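Local coordinates for VAO-type flavoprotein oxidase VAO615 (Myceliophthora thermophila, PDB 6F72) that probably acts as an oxidoreductase with a bicovalently bound FAD that, once reduced, reacts rapidly with molecular oxygen, its substrate still unidentified, at residues A208-G220 against T293-T305. Sequence-based numbering, arbitrary orientation.
Sequences AMANSTGHRIVGG and TARLHRDGIVGGT. With NAG (2-acetamido-2-deoxy-beta-D-glucopyranose), chain H.
The guanidinium of Arg216 has the carbonyl O of Arg298 over one face, offset toward the rim, and the carbonyl O of Gly300 in its plane at the edge. There NH2 donates to Gly300 O over 2.9 Å, although the donor stands well above that carbonyl's own plane. Arg216 NE forms a salt bridge with Asp299 OD1 at 2.8 Å, on the anti lone pair, the carboxylate turned 77° from the guanidinium. An extended chain from CG to NE carries the group this far, while NH1 is hydrogen-bonded to the hydroxyl of Tyr244. A leucine in place of Arg216 would probably leave Asp299 OD1 without its charged mate and the Gly300 carbonyl without this donor. The other carboxylate oxygen, Asp299 OD2, reaches Asn211 OD1 through a water; Asn211 carries its N-linked sugar on ND2.

The His215 ring presents its edge to the His297 backbone, and its ND1 donates in plane to Thr213 OG1 at 2.8 Å. The edge of the His297 ring faces Arg216 O, with CD2 3.5 Å from that oxygen.

Arg216 and His297 form an antiparallel hydrogen-bonded pair, Arg216 N to His297 O spanning 2.7 Å. A Schellman motif at Gly214 ends the helix just before this short strand, and Gly214 O accepts from Asp299 N at 3.0 Å. Leu296 CD2 packs against both Ala210 CB and Ile217 CB, the latter 3.7 Å away.

Within the FAD-binding PCMH-type region, strand 215-216 thus pairs with the end of strand 288-298, which also pairs with strands 193-198 and 251-257. Phe181 of strand 179-186 meets Leu296 and His215, Tyr244 stacks on His297, and Tyr391 of helix 391-399 touches Arg216 where the chain passes into strand 302-310 of the seven-stranded sheet.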
loop_
_atom_site.group_PDB
_atom_site.type_symbol
_atom_site.label_atom_id
_atom_site.label_comp_id
_atom_site.label_asym_id
_atom_site.label_seq_id
_atom_site.Cartn_x
_atom_site.Cartn_y
_atom_site.Cartn_z
ATOM N N ALA A 208 -8.687 1.484 -16.114
ATOM C CA ALA A 208 -8.909 1.373 -17.559
ATOM C C ALA A 208 -9.982 0.318 -17.862
ATOM O O ALA A 208 -10.884 0.566 -18.666
ATOM C CB ALA A 208 -7.605 1.066 -18.302
ATOM N N MET A 209 -9.890 -0.828 -17.182
ATOM C CA MET A 209 -10.811 -1.945 -17.363
ATOM C C MET A 209 -12.234 -1.626 -16.877
ATOM O O MET A 209 -13.211 -1.895 -17.584
ATOM C CB MET A 209 -10.248 -3.206 -16.694
ATOM C CG MET A 209 -11.107 -4.445 -16.865
ATOM S SD MET A 209 -12.148 -4.742 -15.428
ATOM C CE MET A 209 -13.348 -5.879 -16.117
ATOM N N ALA A 210 -12.337 -1.055 -15.676
ATOM C CA ALA A 210 -13.627 -0.654 -15.128
ATOM C C ALA A 210 -14.277 0.435 -15.979
ATOM O O ALA A 210 -15.465 0.325 -16.300
ATOM C CB ALA A 210 -13.505 -0.217 -13.667
ATOM N N ASN A 211 -13.512 1.469 -16.343
ATOM C CA ASN A 211 -14.034 2.568 -17.163
ATOM C C ASN A 211 -14.657 2.080 -18.481
ATOM O O ASN A 211 -15.724 2.560 -18.874
ATOM C CB ASN A 211 -12.976 3.642 -17.462
ATOM C CG ASN A 211 -13.481 4.669 -18.455
ATOM O OD1 ASN A 211 -14.184 5.609 -18.080
ATOM N ND2 ASN A 211 -13.145 4.475 -19.735
ATOM N N SER A 212 -13.984 1.138 -19.149
ATOM C CA SER A 212 -14.404 0.657 -20.470
ATOM C C SER A 212 -15.776 -0.019 -20.451
ATOM O O SER A 212 -16.421 -0.133 -21.492
ATOM C CB SER A 212 -13.361 -0.290 -21.070
ATOM O OG SER A 212 -13.212 -1.452 -20.278
ATOM N N THR A 213 -16.206 -0.452 -19.266
ATOM C CA THR A 213 -17.516 -1.105 -19.059
ATOM C C THR A 213 -18.606 -0.172 -18.466
ATOM O O THR A 213 -19.758 -0.580 -18.293
ATOM C CB THR A 213 -17.379 -2.405 -18.217
ATOM O OG1 THR A 213 -17.035 -2.091 -16.863
ATOM C CG2 THR A 213 -16.304 -3.327 -18.781
ATOM N N GLY A 214 -18.246 1.077 -18.177
ATOM C CA GLY A 214 -19.162 2.036 -17.554
ATOM C C GLY A 214 -19.257 1.868 -16.045
ATOM O O GLY A 214 -20.319 2.087 -15.468
ATOM N N HIS A 215 -18.134 1.498 -15.416
ATOM C CA HIS A 215 -18.052 1.205 -13.974
ATOM C C HIS A 215 -16.840 1.850 -13.251
ATOM O O HIS A 215 -15.875 2.291 -13.893
ATOM C CB HIS A 215 -18.060 -0.310 -13.732
ATOM C CG HIS A 215 -19.301 -0.989 -14.223
ATOM N ND1 HIS A 215 -19.351 -1.664 -15.421
ATOM C CD2 HIS A 215 -20.545 -1.078 -13.688
ATOM C CE1 HIS A 215 -20.570 -2.147 -15.603
ATOM N NE2 HIS A 215 -21.314 -1.803 -14.568
ATOM N N ARG A 216 -16.920 1.889 -11.917
ATOM C CA ARG A 216 -15.826 2.302 -11.033
ATOM C C ARG A 216 -15.392 1.103 -10.202
ATOM O O ARG A 216 -16.216 0.238 -9.877
ATOM C CB ARG A 216 -16.297 3.398 -10.075
ATOM C CG ARG A 216 -16.944 4.606 -10.728
ATOM C CD ARG A 216 -17.864 5.327 -9.751
ATOM N NE ARG A 216 -18.456 6.529 -10.347
ATOM C CZ ARG A 216 -19.484 7.203 -9.843
ATOM N NH1 ARG A 216 -20.065 6.808 -8.721
ATOM N NH2 ARG A 216 -19.938 8.277 -10.475
ATOM N N ILE A 217 -14.102 1.042 -9.882
ATOM C CA ILE A 217 -13.573 0.077 -8.907
ATOM C C ILE A 217 -12.817 0.809 -7.782
ATOM O O ILE A 217 -12.156 1.826 -8.021
ATOM C CB ILE A 217 -12.693 -1.030 -9.556
ATOM C CG1 ILE A 217 -12.375 -2.150 -8.540
ATOM C CG2 ILE A 217 -11.427 -0.435 -10.174
ATOM C CD1 ILE A 217 -11.782 -3.419 -9.120
ATOM N N VAL A 218 -12.927 0.260 -6.572
ATOM C CA VAL A 218 -12.249 0.777 -5.380
ATOM C C VAL A 218 -10.750 0.417 -5.392
ATOM O O VAL A 218 -10.362 -0.754 -5.238
ATOM C CB VAL A 218 -12.959 0.314 -4.077
ATOM C CG1 VAL A 218 -12.217 0.775 -2.833
ATOM C CG2 VAL A 218 -14.404 0.803 -4.052
ATOM N N GLY A 219 -9.921 1.453 -5.535
ATOM C CA GLY A 219 -8.479 1.290 -5.588
ATOM C C GLY A 219 -7.741 2.510 -5.090
ATOM O O GLY A 219 -8.344 3.561 -4.849
ATOM N N GLY A 220 -6.421 2.373 -4.975
ATOM C CA GLY A 220 -5.561 3.417 -4.403
ATOM C C GLY A 220 -5.352 4.645 -5.267
ATOM O O GLY A 220 -5.666 4.658 -6.463
ATOM N N THR A 293 -11.841 -11.579 -7.259
ATOM C CA THR A 293 -13.034 -11.095 -7.913
ATOM C C THR A 293 -13.598 -10.041 -6.980
ATOM O O THR A 293 -13.679 -10.259 -5.765
ATOM C CB THR A 293 -14.009 -12.243 -8.162
ATOM O OG1 THR A 293 -13.310 -13.265 -8.872
ATOM C CG2 THR A 293 -15.225 -11.778 -8.977
ATOM N N ALA A 294 -13.951 -8.892 -7.548
ATOM C CA ALA A 294 -14.427 -7.770 -6.757
ATOM C C ALA A 294 -15.558 -7.039 -7.440
ATOM O O ALA A 294 -15.642 -6.996 -8.676
ATOM C CB ALA A 294 -13.293 -6.807 -6.452
ATOM N N ARG A 295 -16.410 -6.460 -6.603
ATOM C CA ARG A 295 -17.505 -5.593 -7.014
ATOM C C ARG A 295 -17.069 -4.448 -7.930
ATOM O O ARG A 295 -16.050 -3.806 -7.702
ATOM C CB ARG A 295 -18.221 -5.023 -5.776
ATOM C CG ARG A 295 -18.620 -6.072 -4.745
ATOM C CD ARG A 295 -19.569 -5.541 -3.664
ATOM N NE ARG A 295 -18.995 -4.480 -2.838
ATOM C CZ ARG A 295 -19.524 -4.017 -1.699
ATOM N NH1 ARG A 295 -20.664 -4.530 -1.213
ATOM N NH2 ARG A 295 -18.908 -3.036 -1.040
ATOM N N LEU A 296 -17.842 -4.242 -8.985
ATOM C CA LEU A 296 -17.786 -3.030 -9.787
ATOM C C LEU A 296 -19.009 -2.203 -9.478
ATOM O O LEU A 296 -20.026 -2.747 -9.080
ATOM C CB LEU A 296 -17.744 -3.359 -11.283
ATOM C CG LEU A 296 -16.412 -3.867 -11.834
ATOM C CD1 LEU A 296 -16.535 -4.089 -13.331
ATOM C CD2 LEU A 296 -15.276 -2.901 -11.527
ATOM N N HIS A 297 -18.920 -0.896 -9.672
ATOM C CA HIS A 297 -20.020 -0.001 -9.325
ATOM C C HIS A 297 -20.351 0.874 -10.518
ATOM O O HIS A 297 -19.446 1.291 -11.232
ATOM C CB HIS A 297 -19.617 0.849 -8.126
ATOM C CG HIS A 297 -18.986 0.062 -7.017
ATOM N ND1 HIS A 297 -19.727 -0.583 -6.050
ATOM C CD2 HIS A 297 -17.687 -0.199 -6.731
ATOM C CE1 HIS A 297 -18.914 -1.205 -5.216
ATOM N NE2 HIS A 297 -17.670 -0.985 -5.603
ATOM N N ARG A 298 -21.637 1.135 -10.745
ATOM C CA ARG A 298 -22.065 1.955 -11.877
ATOM C C ARG A 298 -21.383 3.328 -11.862
ATOM O O ARG A 298 -21.375 4.015 -10.838
ATOM C CB ARG A 298 -23.594 2.097 -11.925
ATOM C CG ARG A 298 -24.148 2.684 -13.226
ATOM C CD ARG A 298 -23.849 1.784 -14.427
ATOM N NE ARG A 298 -24.388 2.294 -15.695
ATOM C CZ ARG A 298 -23.755 3.142 -16.513
ATOM N NH1 ARG A 298 -22.545 3.607 -16.214
ATOM N NH2 ARG A 298 -24.337 3.529 -17.646
ATOM N N ASP A 299 -20.785 3.695 -12.995
ATOM C CA ASP A 299 -20.104 4.980 -13.134
ATOM C C ASP A 299 -21.110 6.072 -13.496
ATOM O O ASP A 299 -22.258 5.787 -13.825
ATOM C CB ASP A 299 -18.998 4.866 -14.190
ATOM C CG ASP A 299 -17.937 5.957 -14.079
ATOM O OD1 ASP A 299 -17.828 6.654 -13.041
ATOM O OD2 ASP A 299 -17.196 6.106 -15.062
ATOM N N GLY A 300 -20.677 7.318 -13.402
ATOM C CA GLY A 300 -21.476 8.471 -13.776
ATOM C C GLY A 300 -20.677 9.709 -13.437
ATOM O O GLY A 300 -19.528 9.605 -13.000
ATOM N N ILE A 301 -21.287 10.870 -13.661
ATOM C CA ILE A 301 -20.778 12.187 -13.263
ATOM C C ILE A 301 -20.060 12.143 -11.898
ATOM O O ILE A 301 -20.552 11.521 -10.957
ATOM C CB ILE A 301 -21.949 13.223 -13.338
ATOM C CG1 ILE A 301 -21.886 14.038 -14.635
ATOM C CG2 ILE A 301 -22.028 14.158 -12.132
ATOM C CD1 ILE A 301 -22.412 13.326 -15.864
ATOM N N VAL A 302 -18.869 12.743 -11.823
ATOM C CA VAL A 302 -18.123 12.866 -10.560
ATOM C C VAL A 302 -17.752 14.332 -10.330
ATOM O O VAL A 302 -17.031 14.935 -11.137
ATOM C CB VAL A 302 -16.855 11.962 -10.494
ATOM C CG1 VAL A 302 -16.110 12.153 -9.173
ATOM C CG2 VAL A 302 -17.219 10.496 -10.650
ATOM N N GLY A 303 -18.265 14.891 -9.235
ATOM C CA GLY A 303 -17.925 16.249 -8.811
ATOM C C GLY A 303 -16.542 16.326 -8.184
ATOM O O GLY A 303 -16.130 15.439 -7.429
ATOM N N GLY A 304 -15.824 17.396 -8.490
ATOM C CA GLY A 304 -14.457 17.552 -8.007
ATOM C C GLY A 304 -14.139 18.978 -7.639
ATOM O O GLY A 304 -14.822 19.909 -8.079
ATOM N N THR A 305 -13.112 19.144 -6.812
ATOM C CA THR A 305 -12.574 20.466 -6.524
ATOM C C THR A 305 -11.147 20.435 -6.025
ATOM O O THR A 305 -10.702 19.447 -5.432
ATOM C CB THR A 305 -13.442 21.265 -5.518
ATOM O OG1 THR A 305 -13.066 22.643 -5.584
ATOM C CG2 THR A 305 -13.285 20.747 -4.070
HETATM C C1 NAG H . -13.583 5.291 -20.843
HETATM C C2 NAG H . -12.742 5.897 -21.982
HETATM C C3 NAG H . -13.585 6.481 -23.131
HETATM C C4 NAG H . -14.752 5.576 -23.559
HETATM C C5 NAG H . -15.581 5.204 -22.327
HETATM C C6 NAG H . -16.744 4.273 -22.684
HETATM C C7 NAG H . -10.520 6.779 -21.345
HETATM C C8 NAG H . -9.798 7.991 -20.829
HETATM N N2 NAG H . -11.842 6.932 -21.486
HETATM O O3 NAG H . -12.740 6.721 -24.261
HETATM O O4 NAG H . -15.549 6.213 -24.573
HETATM O O5 NAG H . -14.709 4.561 -21.378
HETATM O O6 NAG H . -17.117 3.458 -21.565
HETATM O O7 NAG H . -9.921 5.739 -21.605
HETATM O O HOH W 1 -14.536 5.916 -15.050
HETATM O O HOH W 2 -14.631 -2.188 -5.966
#